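Local coordinates for alpha-rhamnosidase (Dictyoglomus thermophilum, PDB 6I60), which probably hydrolyses terminal non-reducing alpha-L-rhamnose residues from alpha-L-rhamnosides, as a glycoside hydrolase from a thermophilic bacterium, at residues A[86-91]-A[100-105]; A[113-118]-A[133-138]; A[880-885]-A[899-904]. All blocks are in the same frame, centred on the assembly; numbering follows the deposited sequence.

Contact 1. Residues A[86-91]-A[100-105]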
loop_
_atom_site.group_PDB
_atom_site.type_symbol
_atom_site.label_atom_id
_atom_site.label_comp_id
_atom_site.label_asym_id
_atom_site.label_seq_id
_atom_site.Cartn_x
_atom_site.Cartn_y
_atom_site.Cartn_z
ATOM N N ASP A 86 7.561 28.637 -20.767
ATOM C CA ASP A 86 8.500 28.090 -21.743
ATOM C C ASP A 86 7.966 26.808 -22.364
ATOM O O ASP A 86 7.959 26.655 -23.590
ATOM C CB ASP A 86 9.862 27.852 -21.092
ATOM C CG ASP A 86 10.938 27.518 -22.106
ATOM O OD1 ASP A 86 12.083 27.981 -21.932
ATOM O OD2 ASP A 86 10.639 26.791 -23.077
ATOM N N VAL A 87 7.509 25.867 -21.542
ATOM C CA VAL A 87 6.917 24.646 -22.064
ATOM C C VAL A 87 5.477 24.428 -21.612
ATOM O O VAL A 87 4.786 23.570 -22.191
ATOM C CB VAL A 87 7.779 23.414 -21.717
ATOM C CG1 VAL A 87 9.269 23.748 -21.958
ATOM C CG2 VAL A 87 7.499 22.916 -20.319
ATOM N N TRP A 88 4.979 25.162 -20.613
ATOM C CA TRP A 88 3.553 25.158 -20.310
ATOM C C TRP A 88 3.157 26.462 -19.633
ATOM O O TRP A 88 3.894 26.991 -18.797
ATOM C CB TRP A 88 3.147 23.981 -19.417
ATOM C CG TRP A 88 1.671 23.641 -19.533
ATOM C CD1 TRP A 88 0.817 24.034 -20.526
ATOM C CD2 TRP A 88 0.889 22.840 -18.633
ATOM N NE1 TRP A 88 -0.442 23.530 -20.301
ATOM C CE2 TRP A 88 -0.424 22.793 -19.146
ATOM C CE3 TRP A 88 1.171 22.160 -17.444
ATOM C CZ2 TRP A 88 -1.452 22.092 -18.512
ATOM C CZ3 TRP A 88 0.150 21.466 -16.816
ATOM C CH2 TRP A 88 -1.145 21.439 -17.351
ATOM N N ASP A 89 1.972 26.959 -19.992
ATOM C CA ASP A 89 1.376 28.121 -19.332
ATOM C C ASP A 89 -0.137 28.006 -19.497
ATOM O O ASP A 89 -0.672 28.325 -20.563
ATOM C CB ASP A 89 1.903 29.428 -19.910
ATOM C CG ASP A 89 1.519 30.635 -19.070
ATOM O OD1 ASP A 89 0.439 30.605 -18.436
ATOM O OD2 ASP A 89 2.296 31.613 -19.046
ATOM N N THR A 90 -0.814 27.545 -18.444
ATOM C CA THR A 90 -2.259 27.359 -18.508
ATOM C C THR A 90 -3.022 28.676 -18.502
ATOM O O THR A 90 -4.166 28.715 -18.968
ATOM C CB THR A 90 -2.737 26.502 -17.334
ATOM O OG1 THR A 90 -2.586 27.236 -16.112
ATOM C CG2 THR A 90 -1.930 25.228 -17.248
ATOM N N GLY A 91 -2.425 29.748 -17.990
ATOM C CA GLY A 91 -3.191 30.953 -17.773
ATOM C C GLY A 91 -4.147 30.753 -16.608
ATOM O O GLY A 91 -4.162 29.716 -15.942
ATOM N N ILE A 100 -4.212 18.254 -11.349
ATOM C CA ILE A 100 -4.297 18.527 -12.778
ATOM C C ILE A 100 -3.427 17.540 -13.545
ATOM O O ILE A 100 -2.401 17.062 -13.050
ATOM C CB ILE A 100 -3.881 19.979 -13.108
ATOM C CG1 ILE A 100 -4.340 20.935 -12.007
ATOM C CG2 ILE A 100 -4.453 20.406 -14.450
ATOM C CD1 ILE A 100 -5.844 21.060 -11.888
ATOM N N LYS A 101 -3.853 17.238 -14.767
ATOM C CA LYS A 101 -3.064 16.444 -15.695
ATOM C C LYS A 101 -2.263 17.371 -16.602
ATOM O O LYS A 101 -2.776 18.386 -17.083
ATOM C CB LYS A 101 -3.967 15.532 -16.528
ATOM C CG LYS A 101 -3.270 14.830 -17.687
ATOM C CD LYS A 101 -4.254 14.499 -18.802
ATOM C CE LYS A 101 -3.724 13.396 -19.708
ATOM N NZ LYS A 101 -4.800 12.779 -20.537
ATOM N N TYR A 102 -0.999 17.018 -16.820
ATOM C CA TYR A 102 -0.109 17.845 -17.624
ATOM C C TYR A 102 -0.582 17.905 -19.070
ATOM O O TYR A 102 -0.961 16.890 -19.661
ATOM C CB TYR A 102 1.316 17.296 -17.556
ATOM C CG TYR A 102 2.299 17.989 -18.472
ATOM C CD1 TYR A 102 2.811 19.238 -18.154
ATOM C CD2 TYR A 102 2.726 17.386 -19.648
ATOM C CE1 TYR A 102 3.714 19.872 -18.983
ATOM C CE2 TYR A 102 3.628 18.013 -20.486
ATOM C CZ TYR A 102 4.120 19.256 -20.146
ATOM O OH TYR A 102 5.020 19.890 -20.971
ATOM N N GLU A 103 -0.555 19.113 -19.642
ATOM C CA GLU A 103 -1.017 19.336 -21.007
ATOM C C GLU A 103 -0.119 20.322 -21.746
ATOM O O GLU A 103 -0.592 21.066 -22.613
ATOM C CB GLU A 103 -2.461 19.844 -21.026
ATOM C CG GLU A 103 -3.515 18.783 -20.759
ATOM C CD GLU A 103 -4.919 19.358 -20.745
ATOM O OE1 GLU A 103 -5.108 20.448 -20.165
ATOM O OE2 GLU A 103 -5.834 18.725 -21.314
ATOM N N GLY A 104 1.169 20.349 -21.420
ATOM C CA GLY A 104 2.103 21.283 -22.006
ATOM C C GLY A 104 2.871 20.695 -23.171
ATOM O O GLY A 104 2.451 19.723 -23.807
ATOM N N LYS A 105 4.017 21.310 -23.457
ATOM C CA LYS A 105 4.885 20.824 -24.521
ATOM C C LYS A 105 5.326 19.394 -24.229
ATOM O O LYS A 105 5.525 19.016 -23.072
ATOM C CB LYS A 105 6.100 21.745 -24.664
ATOM C CG LYS A 105 7.108 21.307 -25.714
ATOM C CD LYS A 105 7.590 22.481 -26.552
ATOM C CE LYS A 105 8.976 22.213 -27.120
ATOM N NZ LYS A 105 9.366 23.228 -28.137
#

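Contact 2. Residues A[113-118]-A[133-138]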
loop_
_atom_site.group_PDB
_atom_site.type_symbol
_atom_site.label_atom_id
_atom_site.label_comp_id
_atom_site.label_asym_id
_atom_site.label_seq_id
_atom_site.Cartn_x
_atom_site.Cartn_y
_atom_site.Cartn_z
ATOM N N TYR A 113 12.743 19.936 -15.377
ATOM C CA TYR A 113 11.784 21.013 -15.550
ATOM C C TYR A 113 11.496 21.685 -14.213
ATOM O O TYR A 113 11.755 21.129 -13.142
ATOM C CB TYR A 113 10.479 20.502 -16.171
ATOM C CG TYR A 113 10.663 19.842 -17.517
ATOM C CD1 TYR A 113 10.973 18.491 -17.615
ATOM C CD2 TYR A 113 10.529 20.570 -18.691
ATOM C CE1 TYR A 113 11.145 17.884 -18.847
ATOM C CE2 TYR A 113 10.698 19.973 -19.925
ATOM C CZ TYR A 113 11.007 18.631 -19.999
ATOM O OH TYR A 113 11.174 18.038 -21.230
ATOM N N PHE A 114 10.954 22.897 -14.295
ATOM C CA PHE A 114 10.603 23.695 -13.131
ATOM C C PHE A 114 9.154 24.138 -13.260
ATOM O O PHE A 114 8.649 24.327 -14.371
ATOM C CB PHE A 114 11.520 24.922 -12.990
ATOM C CG PHE A 114 12.987 24.603 -13.111
ATOM C CD1 PHE A 114 13.584 24.466 -14.355
ATOM C CD2 PHE A 114 13.772 24.447 -11.979
ATOM C CE1 PHE A 114 14.928 24.169 -14.466
ATOM C CE2 PHE A 114 15.119 24.154 -12.085
ATOM C CZ PHE A 114 15.697 24.015 -13.330
ATOM N N TRP A 115 8.482 24.305 -12.121
ATOM C CA TRP A 115 7.085 24.714 -12.168
ATOM C C TRP A 115 6.686 25.412 -10.877
ATOM O O TRP A 115 7.073 24.988 -9.785
ATOM C CB TRP A 115 6.158 23.520 -12.439
ATOM C CG TRP A 115 6.030 22.531 -11.312
ATOM C CD1 TRP A 115 7.010 21.724 -10.810
ATOM C CD2 TRP A 115 4.841 22.229 -10.568
ATOM N NE1 TRP A 115 6.506 20.945 -9.794
ATOM C CE2 TRP A 115 5.178 21.237 -9.626
ATOM C CE3 TRP A 115 3.526 22.707 -10.603
ATOM C CZ2 TRP A 115 4.249 20.714 -8.727
ATOM C CZ3 TRP A 115 2.605 22.186 -9.711
ATOM C CH2 TRP A 115 2.971 21.200 -8.787
ATOM N N LYS A 116 5.921 26.491 -11.022
ATOM C CA LYS A 116 5.263 27.188 -9.929
ATOM C C LYS A 116 3.765 27.231 -10.208
ATOM O O LYS A 116 3.302 26.825 -11.277
ATOM C CB LYS A 116 5.819 28.607 -9.754
ATOM C CG LYS A 116 7.193 28.822 -10.363
ATOM C CD LYS A 116 7.462 30.297 -10.621
ATOM C CE LYS A 116 6.689 30.797 -11.831
ATOM N NZ LYS A 116 6.960 32.236 -12.108
ATOM N N VAL A 117 2.997 27.730 -9.242
ATOM C CA VAL A 117 1.548 27.798 -9.408
ATOM C C VAL A 117 1.000 28.916 -8.532
ATOM O O VAL A 117 1.494 29.162 -7.428
ATOM C CB VAL A 117 0.884 26.433 -9.096
ATOM C CG1 VAL A 117 0.991 26.097 -7.623
ATOM C CG2 VAL A 117 -0.570 26.425 -9.544
ATOM N N ARG A 118 -0.012 29.607 -9.050
ATOM C CA ARG A 118 -0.801 30.576 -8.306
ATOM C C ARG A 118 -2.236 30.083 -8.200
ATOM O O ARG A 118 -2.680 29.227 -8.970
ATOM C CB ARG A 118 -0.785 31.955 -8.976
ATOM C CG ARG A 118 0.589 32.577 -9.123
ATOM C CD ARG A 118 0.498 33.993 -9.683
ATOM N NE ARG A 118 -0.328 34.067 -10.887
ATOM C CZ ARG A 118 -0.101 34.898 -11.899
ATOM N NH1 ARG A 118 0.927 35.733 -11.856
ATOM N NH2 ARG A 118 -0.907 34.901 -12.951
ATOM N N ASN A 133 9.353 24.475 -7.916
ATOM C CA ASN A 133 9.569 23.054 -7.718
ATOM C C ASN A 133 10.239 22.464 -8.958
ATOM O O ASN A 133 10.565 23.169 -9.916
ATOM C CB ASN A 133 8.249 22.350 -7.399
ATOM C CG ASN A 133 7.998 22.237 -5.907
ATOM O OD1 ASN A 133 7.816 23.242 -5.219
ATOM N ND2 ASN A 133 7.992 21.008 -5.399
ATOM N N THR A 134 10.445 21.150 -8.940
ATOM C CA THR A 134 11.251 20.507 -9.967
ATOM C C THR A 134 10.783 19.074 -10.162
ATOM O O THR A 134 10.474 18.380 -9.191
ATOM C CB THR A 134 12.739 20.538 -9.584
ATOM O OG1 THR A 134 13.272 21.844 -9.842
ATOM C CG2 THR A 134 13.539 19.504 -10.364
ATOM N N PHE A 135 10.715 18.644 -11.420
ATOM C CA PHE A 135 10.547 17.232 -11.740
ATOM C C PHE A 135 11.469 16.886 -12.898
ATOM O O PHE A 135 11.532 17.625 -13.886
ATOM C CB PHE A 135 9.086 16.890 -12.074
ATOM C CG PHE A 135 8.545 17.597 -13.287
ATOM C CD1 PHE A 135 8.038 18.882 -13.189
ATOM C CD2 PHE A 135 8.517 16.962 -14.520
ATOM C CE1 PHE A 135 7.530 19.528 -14.299
ATOM C CE2 PHE A 135 8.010 17.603 -15.635
ATOM C CZ PHE A 135 7.515 18.886 -15.524
ATOM N N GLU A 136 12.198 15.782 -12.764
ATOM C CA GLU A 136 13.157 15.339 -13.767
ATOM C C GLU A 136 12.624 14.103 -14.478
ATOM O O GLU A 136 12.159 13.159 -13.830
ATOM C CB GLU A 136 14.516 15.030 -13.134
ATOM C CG GLU A 136 15.492 14.345 -14.081
ATOM C CD GLU A 136 16.926 14.402 -13.591
ATOM O OE1 GLU A 136 17.183 15.065 -12.565
ATOM O OE2 GLU A 136 17.798 13.776 -14.231
ATOM N N THR A 137 12.698 14.110 -15.804
ATOM C CA THR A 137 12.272 12.962 -16.588
ATOM C C THR A 137 13.384 11.925 -16.651
ATOM O O THR A 137 14.570 12.265 -16.696
ATOM C CB THR A 137 11.871 13.393 -17.999
ATOM O OG1 THR A 137 12.902 14.210 -18.563
ATOM C CG2 THR A 137 10.572 14.185 -17.964
ATOM N N GLY A 138 12.988 10.666 -16.684
ATOM C CA GLY A 138 13.912 9.568 -16.766
ATOM C C GLY A 138 14.318 9.334 -18.196
ATOM O O GLY A 138 14.563 10.268 -18.923
HETATM O O HOH W 1 7.814 18.683 -8.967
#

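Contact 3. Residues A[880-885]-A[899-904]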
loop_
_atom_site.group_PDB
_atom_site.type_symbol
_atom_site.label_atom_id
_atom_site.label_comp_id
_atom_site.label_asym_id
_atom_site.label_seq_id
_atom_site.Cartn_x
_atom_site.Cartn_y
_atom_site.Cartn_z
ATOM N N ASN A 880 -22.795 16.207 31.024
ATOM C CA ASN A 880 -23.482 17.443 30.674
ATOM C C ASN A 880 -23.073 17.985 29.314
ATOM O O ASN A 880 -23.943 18.337 28.511
ATOM C CB ASN A 880 -23.238 18.505 31.761
ATOM C CG ASN A 880 -21.810 18.499 32.276
ATOM O OD1 ASN A 880 -21.066 17.538 32.071
ATOM N ND2 ASN A 880 -21.420 19.574 32.954
ATOM N N ILE A 881 -21.778 18.054 29.019
ATOM C CA ILE A 881 -21.276 18.706 27.813
ATOM C C ILE A 881 -20.762 17.651 26.844
ATOM O O ILE A 881 -20.019 16.744 27.239
ATOM C CB ILE A 881 -20.168 19.721 28.144
ATOM C CG1 ILE A 881 -20.597 20.624 29.301
ATOM C CG2 ILE A 881 -19.813 20.542 26.912
ATOM C CD1 ILE A 881 -19.597 20.692 30.426
ATOM N N PHE A 882 -21.150 17.774 25.577
ATOM C CA PHE A 882 -20.565 17.000 24.486
ATOM C C PHE A 882 -19.752 17.960 23.625
ATOM O O PHE A 882 -20.321 18.781 22.898
ATOM C CB PHE A 882 -21.637 16.292 23.659
ATOM C CG PHE A 882 -21.077 15.433 22.557
ATOM C CD1 PHE A 882 -20.404 14.258 22.851
ATOM C CD2 PHE A 882 -21.213 15.808 21.230
ATOM C CE1 PHE A 882 -19.881 13.468 21.842
ATOM C CE2 PHE A 882 -20.693 15.021 20.216
ATOM C CZ PHE A 882 -20.026 13.851 20.522
ATOM N N SER A 883 -18.431 17.864 23.715
ATOM C CA SER A 883 -17.543 18.753 22.983
ATOM C C SER A 883 -17.253 18.198 21.591
ATOM O O SER A 883 -17.369 16.998 21.336
ATOM C CB SER A 883 -16.233 18.958 23.747
ATOM O OG SER A 883 -16.456 19.600 24.990
ATOM N N MET A 884 -16.871 19.098 20.687
ATOM C CA MET A 884 -16.502 18.703 19.334
ATOM C C MET A 884 -15.647 19.795 18.711
ATOM O O MET A 884 -16.056 20.960 18.677
ATOM C CB MET A 884 -17.742 18.439 18.476
ATOM C CG MET A 884 -17.496 17.474 17.332
ATOM S SD MET A 884 -18.968 17.191 16.335
ATOM C CE MET A 884 -20.247 17.316 17.578
ATOM N N ARG A 885 -14.466 19.419 18.221
ATOM C CA ARG A 885 -13.559 20.346 17.554
ATOM C C ARG A 885 -13.161 19.758 16.211
ATOM O O ARG A 885 -12.594 18.662 16.155
ATOM C CB ARG A 885 -12.316 20.624 18.403
ATOM C CG ARG A 885 -11.391 21.669 17.803
ATOM C CD ARG A 885 -10.029 21.660 18.471
ATOM N NE ARG A 885 -9.282 22.885 18.201
ATOM C CZ ARG A 885 -8.366 23.008 17.246
ATOM N NH1 ARG A 885 -8.079 21.978 16.463
ATOM N NH2 ARG A 885 -7.738 24.163 17.076
ATOM N N PRO A 899 -24.775 14.726 17.362
ATOM C CA PRO A 899 -25.839 13.818 17.808
ATOM C C PRO A 899 -26.594 14.383 19.002
ATOM O O PRO A 899 -26.003 14.895 19.956
ATOM C CB PRO A 899 -25.079 12.542 18.187
ATOM C CG PRO A 899 -23.719 13.021 18.573
ATOM C CD PRO A 899 -23.434 14.248 17.744
ATOM N N LYS A 900 -27.921 14.285 18.938
ATOM C CA LYS A 900 -28.791 14.791 19.999
ATOM C C LYS A 900 -28.930 13.705 21.058
ATOM O O LYS A 900 -29.769 12.808 20.955
ATOM C CB LYS A 900 -30.145 15.208 19.436
ATOM C CG LYS A 900 -30.080 15.856 18.063
ATOM C CD LYS A 900 -31.333 16.662 17.777
ATOM C CE LYS A 900 -32.460 15.771 17.284
ATOM N NZ LYS A 900 -33.533 16.559 16.618
ATOM N N LEU A 901 -28.092 13.785 22.088
ATOM C CA LEU A 901 -28.121 12.837 23.193
ATOM C C LEU A 901 -28.891 13.357 24.400
ATOM O O LEU A 901 -28.976 12.655 25.413
ATOM C CB LEU A 901 -26.693 12.469 23.615
ATOM C CG LEU A 901 -25.673 12.297 22.487
ATOM C CD1 LEU A 901 -24.255 12.332 23.032
ATOM C CD2 LEU A 901 -25.925 11.007 21.716
ATOM N N PHE A 902 -29.456 14.559 24.316
ATOM C CA PHE A 902 -30.148 15.184 25.432
ATOM C C PHE A 902 -31.505 15.704 24.979
ATOM O O PHE A 902 -31.672 16.130 23.833
ATOM C CB PHE A 902 -29.324 16.334 26.026
ATOM C CG PHE A 902 -27.877 15.995 26.244
ATOM C CD1 PHE A 902 -27.513 14.930 27.052
ATOM C CD2 PHE A 902 -26.879 16.749 25.647
ATOM C CE1 PHE A 902 -26.181 14.620 27.258
ATOM C CE2 PHE A 902 -25.545 16.444 25.851
ATOM C CZ PHE A 902 -25.196 15.379 26.657
ATOM N N GLU A 903 -32.473 15.672 25.897
ATOM C CA GLU A 903 -33.816 16.146 25.571
ATOM C C GLU A 903 -33.812 17.640 25.278
ATOM O O GLU A 903 -34.425 18.095 24.306
ATOM C CB GLU A 903 -34.779 15.814 26.710
ATOM C CG GLU A 903 -35.434 14.450 26.574
ATOM C CD GLU A 903 -35.949 13.909 27.891
ATOM O OE1 GLU A 903 -36.790 14.583 28.524
ATOM O OE2 GLU A 903 -35.513 12.810 28.294
ATOM N N ARG A 904 -33.125 18.414 26.108
ATOM C CA ARG A 904 -32.903 19.832 25.872
ATOM C C ARG A 904 -31.406 20.102 25.879
ATOM O O ARG A 904 -30.663 19.463 26.626
ATOM C CB ARG A 904 -33.607 20.679 26.924
ATOM C CG ARG A 904 -33.408 22.166 26.738
ATOM C CD ARG A 904 -33.038 22.866 28.032
ATOM N NE ARG A 904 -33.200 22.063 29.239
ATOM C CZ ARG A 904 -32.174 21.617 29.948
ATOM N NH1 ARG A 904 -30.939 21.881 29.551
ATOM N NH2 ARG A 904 -32.367 20.914 31.043
#

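Contact 1. Residues A[86-91]-A[100-105]
The indole of W88 lies against the backbone of E103 and G104: on one face, CA of G104 makes a CH-pi contact 3.5 Å from the centroid of the five-membered ring, and the peptide nitrogens of E103 and G104 sit above the rim. The opposite face carries CG2 of T90. Y102 turns its edge to the W88 face in an offset edge-to-face pair, centroids 5.0 Å apart and planes at 74°; CD1 of Y102 comes 3.4 Å from CE3 of W88. N of G104 sits 3.3 Å above the centre of one Y102 face, with O of K105 in plane at the ring's edge. With CG anti to the backbone N, chi1 -157° lays the indole under the backbone of 102-104. Replacing W88 by an alanine would take away the indole, and the edge of Y102 and CA of G104 would probably be left without their aromatic partner. N of K105 donates a nearly straight hydrogen bond of 2.7 Å to O of V87. Opposite V73 the chain makes a classic beta bulge at V87 and W88; strand 88-89 is the outermost of its sheet, beside 68-74, in the N-terminal immunoglobulin-like domain. Strand 99-101 pairs with strand 52-56 in another sheet.

Contact 2. Residues A[113-118]-A[133-138]
Four backbone hydrogen bonds pair Y113 with F135 and W115 with N133 as antiparallel hydrogen-bonded pairs. N of Y113 donates to O of F135 and N of N133 to O of W115, both at 3.0 Å; the return bonds, N of F135 to O of Y113 and N of W115 to O of N133, are 3.2 Å. F114 and T134 form the non-hydrogen-bonded pair between them, their side chains on one face of the sheet and CD2 of F114 beside OG1 of T134. The other face carries an aromatic cluster of Y113, W115 and F135. CB of Y113 stands over the F135 ring, 3.8 Å from its centroid, in a CH-pi contact; the two planes are only 16° apart but the rings are displaced. The edge of F135 points to the face of W115 in an offset edge-to-face pair, CD1 of F135 3.8 Å from CD1 of W115. Chi1 of 62° puts CG of F135 between its backbone N and carbonyl carbon, directing the ring between Y113 and W115. N133 runs alongside W115, its CB 3.3 Å from NE1 of W115. That NE1 donates to a water at 2.7 Å, which makes a weak bond to O of T134. OH of Y113 bonds to the backbone of E108. W115 also meets F53 edge-to-face and F135 touches C37, both on the facing sheet, as expected inside the beta sandwich of an immunoglobulin-like domain.

Contact 3. Residues A[880-885]-A[899-904]
N880 meets 899-904 through its backbone: its carbonyl O lies 3.6 Å from CE2 of F902, approaching that ring obliquely, while its side-chain OD1 is hydrogen-bonded with OG1 of T878. Two residues on, F882 carries most of the contact. Its ring reaches across because CG stands anti to the backbone N (chi1 -178°), bringing CE2 to 3.8 Å from CD of P899, with the two side chains crossing at about a right angle. CD1 of L901 approaches the F882 ring obliquely, 4.3 Å from CD1 of F882, and CE2 of F902 makes a looser approach to CB of F882. L901 also sets its CB over the centre of the F902 ring, so the leucine lies against both phenylalanines; M941 of the neighbouring strand packs on both as well. This apolar packing joins two sheets of the C-terminal domain: strand 882-888 pairs with 869-877 and 935-941 in one antiparallel sheet, and 893-899 belongs to the other, its chain leaving at P899 into a loop that returns to the first sheet at 908-909. Farther along, M884 adds a peripheral contact, CE to CD of P899 at 4.4 Å, and also touches V896 and V898 of strand 893-899.

How the contacts relate
Along the chain the three contacts follow in series, each closing before the next opens. Contacts 1 and 2 share the N-terminal immunoglobulin-like domain, with centres 11 Å apart, and they touch where CG2 of V87 packs on CD2 of Y113 at 4.2 Å. In their common sheet, strand 68-74 lies between strand 88-89 of contact 1 and strand 112-120 of contact 2, while strand 99-101 belongs to the facing sheet. Contact 3 lies in the C-terminal domain, its centre about 50 Å from that of contact 1 and about 49 Å from that of contact 2. Contacts 1 and 2 thus build one immunoglobulin-like domain, whereas contact 3 packs separately within the C-terminal domain.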